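Local atomic coordinates of Xaa-Pro Dipeptidase (Alteromonas macleodii, PDB entry 2QS8), a protein that probably hydrolyses peptide bonds as a metal-dependent dipeptidase or carboxypeptidase of the amidohydrolase superfamily, holding methionine in its active site in this structure. Residues His237-Lys243 and Thr257-Ala263; Tyr274-Ile278 and Ile309-Phe313; Ile195-Gly199 and Asn210-Thr214; Met242-Lys247 and Leu266-Thr272. All blocks are in the same frame, centred on the assembly; numbering follows the deposited sequence.

All four contacts lie in the TIM-barrel part of the amidohydrolase fold, on strands 192-196, 231-236, 252-253 and 273-275 and the helices that cover them. Interaction 3 comes first in the chain, at the end of strand 192-196; a probable hydrogen bond, Thr198 OG1 to His237 N, ties it to interaction 1. Interactions 1 and 4 share Met242 and Lys243 and join helix 239-248 to helix 261-270, their centres about 10 Å apart. Interaction 2, last, touches interaction 1, its centre about 12 Å from it and about 18 Å from that of interaction 3. Interactions 1 and 2 touch the bound methionine, so the contacts run from the pocket wall to the outer helices of interaction 4.

Interaction 1. Residues His237-Lys243 and Thr257-Ala263; sequences HGAEGMK and TFMDLEA. With MET (methionine), chain D.
Residues 237-243 and 257-263 run side by side, each passing from a loop into a helix: 239-243 begins one helix after Gly238 at its N-cap, 261-263 the other after Asp260. CA atoms pair in step, His237 with Thr257 (4.6 Å), Gly238 with Phe258 (5.4 Å), Ala239 with Met259 (5.2 Å) and Lys243 with Ala263 (5.7 Å). One backbone hydrogen bond ties the loops, Phe258 N to His237 O at 2.9 Å. Successive barrel strands of an amidohydrolase lead into these loops, and His237, just past strand 231-236, belongs to the methionine pocket. ND1 of His237 (chi1 m) shares a hydrogen bond with Thr257 OG1 at 2.7 Å, and NE2 donates to the bound methionine O, also at 2.7 Å. Asp260 (chi1 p) caps its helix, OD1 accepting from Ala263 N at 2.8 Å. Its OD2 meets NZ of Lys243 (m, t, m, t) at 2.8 Å, and the same NZ reaches Glu262 OE2 at 2.9 Å, a salt-bridge network near the helix N-termini. Lys243 CG rests on Ala263 CB at 3.7 Å. Thr257 thus steadies the ring whose NE2 serves the ligand, while the charges join the helices.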
# COMPACT_ATOMS: atom_id res chain seq x y z
N HIS A 237 -16.73 -22.66 -2.41
CA HIS A 237 -17.08 -24.00 -1.98
C HIS A 237 -17.40 -23.95 -0.48
O HIS A 237 -18.44 -24.43 -0.05
CB HIS A 237 -15.92 -24.97 -2.22
CG HIS A 237 -15.64 -25.25 -3.66
ND1 HIS A 237 -16.57 -25.83 -4.50
CD2 HIS A 237 -14.53 -25.06 -4.41
CE1 HIS A 237 -16.04 -25.99 -5.70
NE2 HIS A 237 -14.81 -25.52 -5.68
N GLY A 238 -16.49 -23.35 0.30
CA GLY A 238 -16.69 -23.24 1.74
C GLY A 238 -17.81 -22.25 2.04
O GLY A 238 -17.95 -21.24 1.35
N ALA A 239 -18.59 -22.54 3.07
CA ALA A 239 -19.71 -21.69 3.45
C ALA A 239 -19.33 -20.29 3.93
O ALA A 239 -19.99 -19.32 3.58
CB ALA A 239 -20.57 -22.38 4.51
N GLU A 240 -18.27 -20.18 4.73
CA GLU A 240 -17.86 -18.88 5.23
C GLU A 240 -17.47 -17.85 4.17
O GLU A 240 -17.92 -16.70 4.21
CB GLU A 240 -16.71 -19.01 6.24
CG GLU A 240 -16.24 -17.66 6.74
CD GLU A 240 -15.77 -17.68 8.18
OE1 GLU A 240 -14.75 -18.33 8.48
OE2 GLU A 240 -16.44 -17.03 9.02
N GLY A 241 -16.62 -18.23 3.22
CA GLY A 241 -16.23 -17.29 2.19
C GLY A 241 -17.46 -16.94 1.39
O GLY A 241 -17.69 -15.78 1.05
N MSE A 242 -18.27 -17.96 1.11
CA MSE A 242 -19.49 -17.79 0.34
C MSE A 242 -20.40 -16.72 0.95
O MSE A 242 -20.86 -15.82 0.25
CB MSE A 242 -20.23 -19.13 0.29
CG MSE A 242 -21.44 -19.15 -0.61
SE MSE A 242 -22.32 -20.93 -0.64
CE MSE A 242 -23.67 -20.68 -2.02
N LYS A 243 -20.62 -16.79 2.26
CA LYS A 243 -21.48 -15.81 2.94
C LYS A 243 -20.91 -14.39 2.97
O LYS A 243 -21.66 -13.41 2.92
CB LYS A 243 -21.80 -16.31 4.36
CG LYS A 243 -22.68 -17.55 4.33
CD LYS A 243 -23.12 -18.04 5.70
CE LYS A 243 -21.99 -18.66 6.47
NZ LYS A 243 -22.51 -19.58 7.52
N THR A 257 -20.61 -25.58 -3.20
CA THR A 257 -20.57 -26.93 -2.68
C THR A 257 -21.03 -27.16 -1.24
O THR A 257 -21.84 -28.04 -0.99
CB THR A 257 -19.16 -27.53 -2.87
OG1 THR A 257 -18.79 -27.41 -4.24
CG2 THR A 257 -19.11 -28.99 -2.44
N PHE A 258 -20.51 -26.39 -0.30
CA PHE A 258 -20.88 -26.58 1.10
C PHE A 258 -21.82 -25.49 1.61
O PHE A 258 -21.76 -25.06 2.77
CB PHE A 258 -19.63 -26.69 1.96
CG PHE A 258 -18.67 -27.74 1.47
CD1 PHE A 258 -19.02 -29.09 1.52
CD2 PHE A 258 -17.44 -27.38 0.93
CE1 PHE A 258 -18.16 -30.06 1.01
CE2 PHE A 258 -16.59 -28.34 0.42
CZ PHE A 258 -16.94 -29.68 0.46
N MSE A 259 -22.69 -25.05 0.72
CA MSE A 259 -23.66 -24.03 1.04
C MSE A 259 -24.51 -24.50 2.22
O MSE A 259 -25.01 -25.62 2.20
CB MSE A 259 -24.55 -23.83 -0.17
CG MSE A 259 -25.52 -22.70 -0.03
SE MSE A 259 -26.70 -22.86 -1.56
CE MSE A 259 -25.47 -22.68 -3.11
N ASP A 260 -24.65 -23.67 3.25
CA ASP A 260 -25.46 -24.07 4.42
C ASP A 260 -26.83 -23.39 4.45
O ASP A 260 -27.14 -22.60 3.56
CB ASP A 260 -24.70 -23.80 5.73
CG ASP A 260 -24.27 -22.36 5.89
OD1 ASP A 260 -24.75 -21.51 5.12
OD2 ASP A 260 -23.46 -22.09 6.79
N LEU A 261 -27.64 -23.71 5.45
CA LEU A 261 -28.98 -23.12 5.56
C LEU A 261 -28.93 -21.60 5.61
O LEU A 261 -29.71 -20.92 4.94
CB LEU A 261 -29.70 -23.65 6.81
CG LEU A 261 -31.09 -23.08 7.10
CD1 LEU A 261 -32.02 -23.34 5.92
CD2 LEU A 261 -31.66 -23.71 8.37
N GLU A 262 -28.00 -21.06 6.40
CA GLU A 262 -27.87 -19.61 6.51
C GLU A 262 -27.52 -18.95 5.18
O GLU A 262 -28.07 -17.91 4.82
CB GLU A 262 -26.80 -19.25 7.54
CG GLU A 262 -26.62 -17.76 7.70
CD GLU A 262 -25.40 -17.40 8.52
OE1 GLU A 262 -25.14 -16.19 8.66
OE2 GLU A 262 -24.71 -18.32 9.02
N ALA A 263 -26.60 -19.57 4.44
CA ALA A 263 -26.18 -19.02 3.16
C ALA A 263 -27.36 -19.02 2.19
O ALA A 263 -27.50 -18.09 1.41
CB ALA A 263 -25.03 -19.84 2.58
N MET D . -13.20 -25.40 -11.16
CA MET D . -13.74 -25.79 -9.82
C MET D . -12.62 -25.94 -8.79
O MET D . -12.92 -25.82 -7.58
CB MET D . -14.51 -27.10 -9.93
CG MET D . -15.14 -27.53 -8.63
SD MET D . -16.18 -28.93 -8.87
CE MET D . -17.49 -28.17 -9.79
OXT MET D . -11.47 -26.19 -9.20

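Interaction 2. Residues Tyr274-Ile278 and Ile309-Phe313; sequences YVPTI and ISDTF. With MET (methionine), chain D.
This is a buried, apolar strand-to-helix contact of the barrel, in which the end of strand 273-275 and the loop after it lie against residues 309-313, one turn of helix 299-319. Residues 274-275 are extended; Thr277 takes positive phi and psi (54°/51°) at the N-cap of the next helix, which Ile278 begins. The closest CA pairs are Ile278 with Ser310 (5.8 Å) and Pro276 with Phe313 (6.5 Å). Ile278 (chi1 m, chi2 t) lays CD1 over the face of the Phe313 ring (chi1 t), a CH-pi contact 3.9 Å from the centroid, while Pro276 CB reaches Phe313 CD1 at 3.8 Å. In this TIM barrel helix 299-319 follows strand 273-275 in the chain and packs back on its end, next to the pocket. Ile309 (chi1 m, chi2 t) spans from this packing to the ligand: its CG2 lies 3.5 Å from Pro276 O and 4.0 Å from Ile278 CG1, its CD1 3.2 Å from CE of the bound methionine. Thr277 OG1, 3.4 Å from that CE, makes a very short 2.5 Å hydrogen bond to Pro276 O and another with His255 ND1. Tyr274 (chi1 t) sets OH 3.6 Å from Thr312 CG2, hydrogen-bonded to His255 O.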
# COMPACT_ATOMS: atom_id res chain seq x y z
N TYR A 274 -27.58 -18.81 -8.10
CA TYR A 274 -26.77 -19.99 -7.84
C TYR A 274 -26.48 -20.71 -9.16
O TYR A 274 -27.40 -21.14 -9.85
CB TYR A 274 -27.48 -20.95 -6.88
CG TYR A 274 -26.73 -22.25 -6.61
CD1 TYR A 274 -27.41 -23.43 -6.36
CD2 TYR A 274 -25.33 -22.29 -6.60
CE1 TYR A 274 -26.73 -24.62 -6.10
CE2 TYR A 274 -24.64 -23.46 -6.34
CZ TYR A 274 -25.35 -24.63 -6.09
OH TYR A 274 -24.66 -25.79 -5.83
N VAL A 275 -25.20 -20.84 -9.50
CA VAL A 275 -24.75 -21.53 -10.72
C VAL A 275 -24.05 -22.79 -10.21
O VAL A 275 -22.86 -22.76 -9.89
CB VAL A 275 -23.77 -20.66 -11.51
CG1 VAL A 275 -23.46 -21.30 -12.84
CG2 VAL A 275 -24.34 -19.29 -11.70
N PRO A 276 -24.77 -23.91 -10.16
CA PRO A 276 -24.25 -25.20 -9.68
C PRO A 276 -23.05 -25.88 -10.33
O PRO A 276 -22.18 -26.36 -9.62
CB PRO A 276 -25.50 -26.08 -9.69
CG PRO A 276 -26.25 -25.56 -10.86
CD PRO A 276 -26.13 -24.07 -10.70
N THR A 277 -23.00 -25.94 -11.65
CA THR A 277 -21.91 -26.64 -12.34
C THR A 277 -21.83 -28.07 -11.81
O THR A 277 -20.76 -28.54 -11.40
CB THR A 277 -20.52 -25.96 -12.16
OG1 THR A 277 -20.04 -26.13 -10.81
CG2 THR A 277 -20.60 -24.48 -12.53
N ILE A 278 -22.97 -28.74 -11.80
CA ILE A 278 -23.03 -30.12 -11.33
C ILE A 278 -22.09 -31.00 -12.17
O ILE A 278 -21.38 -31.84 -11.63
CB ILE A 278 -24.46 -30.71 -11.42
CG1 ILE A 278 -25.42 -29.84 -10.62
CG2 ILE A 278 -24.47 -32.14 -10.86
CD1 ILE A 278 -26.87 -30.22 -10.80
N ILE A 309 -21.90 -31.45 -4.75
CA ILE A 309 -22.64 -30.48 -5.54
C ILE A 309 -24.06 -30.92 -5.91
O ILE A 309 -25.01 -30.16 -5.74
CB ILE A 309 -21.86 -30.09 -6.82
CG1 ILE A 309 -20.57 -29.36 -6.42
CG2 ILE A 309 -22.70 -29.19 -7.70
CD1 ILE A 309 -19.73 -28.88 -7.58
N SER A 310 -24.20 -32.15 -6.40
CA SER A 310 -25.52 -32.68 -6.77
C SER A 310 -26.48 -32.63 -5.59
O SER A 310 -27.67 -32.33 -5.74
CB SER A 310 -25.40 -34.12 -7.27
OG SER A 310 -24.88 -34.96 -6.26
N ASP A 311 -25.97 -32.93 -4.40
CA ASP A 311 -26.78 -32.93 -3.20
C ASP A 311 -27.13 -31.50 -2.79
O ASP A 311 -28.26 -31.22 -2.41
CB ASP A 311 -26.04 -33.64 -2.07
CG ASP A 311 -26.94 -33.91 -0.89
OD1 ASP A 311 -27.94 -34.65 -1.08
OD2 ASP A 311 -26.67 -33.39 0.21
N THR A 312 -26.15 -30.60 -2.86
CA THR A 312 -26.39 -29.21 -2.51
C THR A 312 -27.40 -28.59 -3.48
O THR A 312 -28.24 -27.79 -3.09
CB THR A 312 -25.07 -28.41 -2.55
OG1 THR A 312 -24.26 -28.79 -1.44
CG2 THR A 312 -25.33 -26.92 -2.49
N PHE A 313 -27.31 -28.97 -4.75
CA PHE A 313 -28.22 -28.45 -5.77
C PHE A 313 -29.69 -28.69 -5.41
O PHE A 313 -30.51 -27.77 -5.47
CB PHE A 313 -27.94 -29.11 -7.12
CG PHE A 313 -28.94 -28.75 -8.19
CD1 PHE A 313 -28.86 -27.53 -8.85
CD2 PHE A 313 -29.98 -29.62 -8.51
CE1 PHE A 313 -29.79 -27.18 -9.82
CE2 PHE A 313 -30.92 -29.28 -9.48
CZ PHE A 313 -30.82 -28.05 -10.14
N MET D . -13.20 -25.40 -11.16
CA MET D . -13.74 -25.79 -9.82
C MET D . -12.62 -25.94 -8.79
O MET D . -12.92 -25.82 -7.58
CB MET D . -14.51 -27.10 -9.93
CG MET D . -15.14 -27.53 -8.63
SD MET D . -16.18 -28.93 -8.87
CE MET D . -17.49 -28.17 -9.79
OXT MET D . -11.47 -26.19 -9.20

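Interaction 3. Residues Ile195-Gly199 and Asn210-Thr214; sequences ITVTG and NPQFT
Where strand 192-196 of the TIM barrel ends, the loop that follows doubles back on it, and residues 210-214 run roughly antiparallel to 195-199, their directions 153° apart. A single beta bridge, a non-hydrogen-bonded antiparallel pair, sets Thr198 against Pro211, CA to CA 4.4 Å. Two backbone hydrogen bonds flank it: Gln212 N donates to Val197 O at 2.8 Å (167°), and Gly199 N to Asn210 O at 2.9 Å. Asn210 O also receives a CA-H...O contact from Thr198 CA, at 2.9 Å. Proline, with no NH to give, fits the non-hydrogen-bonded position. Thr198 OG1 (chi1 p) donates to Gly199 O at 3.0 Å. A water joins the segments, accepting from Thr196 OG1 at 2.7 Å and donating to Gln212 OE1 at 2.9 Å. Outside the segments, Thr198 OG1 accepts from His237 N, Gly199 O accepts a hydrogen bond from His235 NE2, and Gln212 OE1 one from His150 N, tying the loop to the methionine pocket. Gln212 O is satisfied by Thr146 OG1 and Phe213 O by Arg244 NH1. On the apolar side Phe213 CB meets Val197 CG2 at 3.7 Å, and Ile195 (chi1 p) makes a CH-pi contact, its CD1 4.2 Å from the centroid of the Phe213 ring, over the face.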
# COMPACT_ATOMS: atom_id res chain seq x y z
N ILE A 195 -14.14 -13.67 -8.96
CA ILE A 195 -13.17 -13.83 -7.88
C ILE A 195 -13.33 -15.21 -7.24
O ILE A 195 -14.38 -15.84 -7.35
CB ILE A 195 -13.36 -12.79 -6.75
CG1 ILE A 195 -14.71 -13.01 -6.05
CG2 ILE A 195 -13.25 -11.40 -7.31
CD1 ILE A 195 -14.95 -12.11 -4.83
N THR A 196 -12.27 -15.68 -6.59
CA THR A 196 -12.31 -16.95 -5.87
C THR A 196 -12.35 -16.55 -4.39
O THR A 196 -11.32 -16.25 -3.78
CB THR A 196 -11.07 -17.84 -6.18
OG1 THR A 196 -9.87 -17.08 -6.09
CG2 THR A 196 -11.18 -18.44 -7.57
N VAL A 197 -13.55 -16.52 -3.83
CA VAL A 197 -13.73 -16.14 -2.44
C VAL A 197 -13.31 -17.24 -1.46
O VAL A 197 -13.21 -16.99 -0.25
CB VAL A 197 -15.20 -15.71 -2.16
CG1 VAL A 197 -16.04 -16.91 -1.81
CG2 VAL A 197 -15.23 -14.66 -1.06
N THR A 198 -13.09 -18.46 -1.96
CA THR A 198 -12.64 -19.56 -1.11
C THR A 198 -11.62 -20.38 -1.89
O THR A 198 -11.41 -20.14 -3.08
CB THR A 198 -13.78 -20.53 -0.70
OG1 THR A 198 -14.18 -21.30 -1.83
CG2 THR A 198 -14.98 -19.76 -0.16
N GLY A 199 -11.00 -21.35 -1.23
CA GLY A 199 -10.05 -22.21 -1.91
C GLY A 199 -10.78 -22.99 -2.99
O GLY A 199 -12.01 -22.94 -3.06
N ASN A 210 -11.34 -22.97 2.06
CA ASN A 210 -11.15 -21.94 3.10
C ASN A 210 -11.46 -20.52 2.59
O ASN A 210 -11.29 -20.23 1.40
CB ASN A 210 -9.70 -22.00 3.63
CG ASN A 210 -8.76 -21.10 2.86
OD1 ASN A 210 -8.39 -20.02 3.34
ND2 ASN A 210 -8.37 -21.51 1.66
N PRO A 211 -11.93 -19.63 3.47
CA PRO A 211 -12.25 -18.25 3.07
C PRO A 211 -10.97 -17.50 2.66
O PRO A 211 -10.04 -17.36 3.47
CB PRO A 211 -12.89 -17.67 4.33
CG PRO A 211 -12.14 -18.38 5.42
CD PRO A 211 -12.11 -19.81 4.92
N GLN A 212 -10.91 -17.04 1.41
CA GLN A 212 -9.71 -16.35 0.91
C GLN A 212 -9.86 -14.85 0.63
O GLN A 212 -8.95 -14.21 0.11
CB GLN A 212 -9.17 -17.09 -0.31
CG GLN A 212 -8.93 -18.57 -0.04
CD GLN A 212 -8.22 -19.28 -1.17
OE1 GLN A 212 -8.34 -18.89 -2.33
NE2 GLN A 212 -7.48 -20.33 -0.83
N PHE A 213 -11.00 -14.29 0.99
CA PHE A 213 -11.25 -12.86 0.86
C PHE A 213 -11.79 -12.42 2.21
O PHE A 213 -12.63 -13.10 2.80
CB PHE A 213 -12.30 -12.57 -0.22
CG PHE A 213 -11.72 -12.26 -1.59
CD1 PHE A 213 -11.15 -13.26 -2.37
CD2 PHE A 213 -11.76 -10.96 -2.09
CE1 PHE A 213 -10.63 -12.97 -3.64
CE2 PHE A 213 -11.24 -10.66 -3.35
CZ PHE A 213 -10.67 -11.66 -4.13
N THR A 214 -11.30 -11.29 2.71
CA THR A 214 -11.79 -10.77 3.98
C THR A 214 -13.10 -10.05 3.62
O THR A 214 -13.35 -9.79 2.44
CB THR A 214 -10.82 -9.74 4.58
OG1 THR A 214 -10.82 -8.58 3.75
CG2 THR A 214 -9.38 -10.31 4.67
O HOH W 1 -8.49 -16.44 -3.88

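Interaction 4. Residues Met242-Lys247 and Leu266-Thr272; sequences MKRAIK and LMIENGT
Neighbouring outer helices of the TIM barrel, 239-248 and 261-270, pack here nearly parallel. The axes of segments 242-247 and 266-270 lie 9.8 Å apart at 14°, with Ile246 CA 6.2 Å from Met267 CA. Ile246 (chi1 m, chi2 t) points toward helix 261-270 and carries the packing: CD1 reaches Met267 CG at 3.4 Å, and CG2 lies 3.7 Å from Leu266 CB and 3.8 Å from Thr272 OG1. The CD1 of Leu266 (chi1 m, chi2 t) rests 4.1 Å from both Lys243 CG and Lys247 CG. Deeper, the selenomethionines Met242 (all t) and Met267 also meet. A water donates to Ile246 O at 2.9 Å and lies 2.7 Å from Thr272 OG1, its hydrogen-bond partner. Helix 261-270 ends in a Schellman motif: Gly271 has positive phi, Thr272 N donates a hydrogen bond to Met267 O at 2.8 Å, and Gly271 N a weak one to Ile268 O at 3.3 Å. Beneath the helices, Met242, Ile246 and Met267 all rest on Ile253 of strand 252-253.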
# COMPACT_ATOMS: atom_id res chain seq x y z
N MSE A 242 -18.27 -17.96 1.11
CA MSE A 242 -19.49 -17.79 0.34
C MSE A 242 -20.40 -16.72 0.95
O MSE A 242 -20.86 -15.82 0.25
CB MSE A 242 -20.23 -19.13 0.29
CG MSE A 242 -21.44 -19.15 -0.61
SE MSE A 242 -22.32 -20.93 -0.64
CE MSE A 242 -23.67 -20.68 -2.02
N LYS A 243 -20.62 -16.79 2.26
CA LYS A 243 -21.48 -15.81 2.94
C LYS A 243 -20.91 -14.39 2.97
O LYS A 243 -21.66 -13.41 2.92
CB LYS A 243 -21.80 -16.31 4.36
CG LYS A 243 -22.68 -17.55 4.33
CD LYS A 243 -23.12 -18.04 5.70
CE LYS A 243 -21.99 -18.66 6.47
NZ LYS A 243 -22.51 -19.58 7.52
N ARG A 244 -19.59 -14.26 3.03
CA ARG A 244 -18.98 -12.93 3.02
C ARG A 244 -19.34 -12.27 1.68
O ARG A 244 -19.60 -11.08 1.62
CB ARG A 244 -17.46 -13.02 3.17
CG ARG A 244 -16.99 -13.60 4.49
CD ARG A 244 -15.47 -13.54 4.66
NE ARG A 244 -15.05 -14.11 5.94
CZ ARG A 244 -13.78 -14.26 6.33
NH1 ARG A 244 -12.78 -13.88 5.55
NH2 ARG A 244 -13.52 -14.78 7.53
N ALA A 245 -19.37 -13.08 0.63
CA ALA A 245 -19.68 -12.60 -0.71
C ALA A 245 -21.17 -12.33 -0.90
O ALA A 245 -21.54 -11.34 -1.53
CB ALA A 245 -19.18 -13.61 -1.76
N ILE A 246 -22.01 -13.22 -0.38
CA ILE A 246 -23.46 -13.05 -0.50
C ILE A 246 -23.85 -11.77 0.22
O ILE A 246 -24.60 -10.95 -0.32
CB ILE A 246 -24.20 -14.24 0.12
CG1 ILE A 246 -23.82 -15.52 -0.62
CG2 ILE A 246 -25.71 -14.02 0.04
CD1 ILE A 246 -24.25 -16.79 0.07
N LYS A 247 -23.35 -11.58 1.43
CA LYS A 247 -23.66 -10.38 2.20
C LYS A 247 -23.09 -9.13 1.54
O LYS A 247 -23.62 -8.04 1.72
CB LYS A 247 -23.11 -10.50 3.62
CG LYS A 247 -23.93 -11.44 4.51
CD LYS A 247 -23.49 -11.40 5.97
CE LYS A 247 -22.19 -12.13 6.21
NZ LYS A 247 -21.87 -12.16 7.66
N LEU A 266 -29.69 -16.19 2.98
CA LEU A 266 -29.02 -14.95 2.62
C LEU A 266 -29.13 -14.74 1.12
O LEU A 266 -29.42 -13.64 0.66
CB LEU A 266 -27.55 -14.99 3.04
CG LEU A 266 -27.29 -14.74 4.52
CD1 LEU A 266 -25.83 -15.02 4.85
CD2 LEU A 266 -27.65 -13.29 4.87
N MSE A 267 -28.91 -15.80 0.34
CA MSE A 267 -29.01 -15.68 -1.11
C MSE A 267 -30.41 -15.33 -1.58
O MSE A 267 -30.59 -14.60 -2.55
CB MSE A 267 -28.55 -16.97 -1.77
CG MSE A 267 -27.05 -17.13 -1.77
SE MSE A 267 -26.60 -18.82 -2.64
CE MSE A 267 -26.76 -18.30 -4.54
N ILE A 268 -31.41 -15.86 -0.88
CA ILE A 268 -32.79 -15.58 -1.21
C ILE A 268 -33.11 -14.12 -0.89
O ILE A 268 -33.75 -13.43 -1.67
CB ILE A 268 -33.75 -16.50 -0.43
CG1 ILE A 268 -33.54 -17.95 -0.87
CG2 ILE A 268 -35.19 -16.08 -0.67
CD1 ILE A 268 -34.29 -18.95 -0.04
N GLU A 269 -32.65 -13.67 0.27
CA GLU A 269 -32.90 -12.30 0.71
C GLU A 269 -32.23 -11.25 -0.18
O GLU A 269 -32.78 -10.18 -0.40
CB GLU A 269 -32.41 -12.12 2.14
CG GLU A 269 -32.68 -10.76 2.74
CD GLU A 269 -31.86 -10.52 4.01
OE1 GLU A 269 -31.84 -11.42 4.88
OE2 GLU A 269 -31.25 -9.44 4.12
N ASN A 270 -31.03 -11.57 -0.67
CA ASN A 270 -30.28 -10.65 -1.51
C ASN A 270 -30.53 -10.88 -3.00
O ASN A 270 -30.05 -10.13 -3.84
CB ASN A 270 -28.78 -10.78 -1.22
CG ASN A 270 -28.40 -10.30 0.18
OD1 ASN A 270 -28.44 -9.10 0.46
ND2 ASN A 270 -28.03 -11.23 1.05
N GLY A 271 -31.29 -11.93 -3.32
CA GLY A 271 -31.58 -12.24 -4.71
C GLY A 271 -30.33 -12.65 -5.49
O GLY A 271 -30.14 -12.23 -6.63
N THR A 272 -29.48 -13.46 -4.86
CA THR A 272 -28.25 -13.91 -5.50
C THR A 272 -28.51 -15.17 -6.33
O THR A 272 -29.26 -16.03 -5.91
CB THR A 272 -27.18 -14.26 -4.45
OG1 THR A 272 -27.21 -13.29 -3.39
CG2 THR A 272 -25.80 -14.26 -5.10
O HOH W 2 -25.64 -11.12 -3.05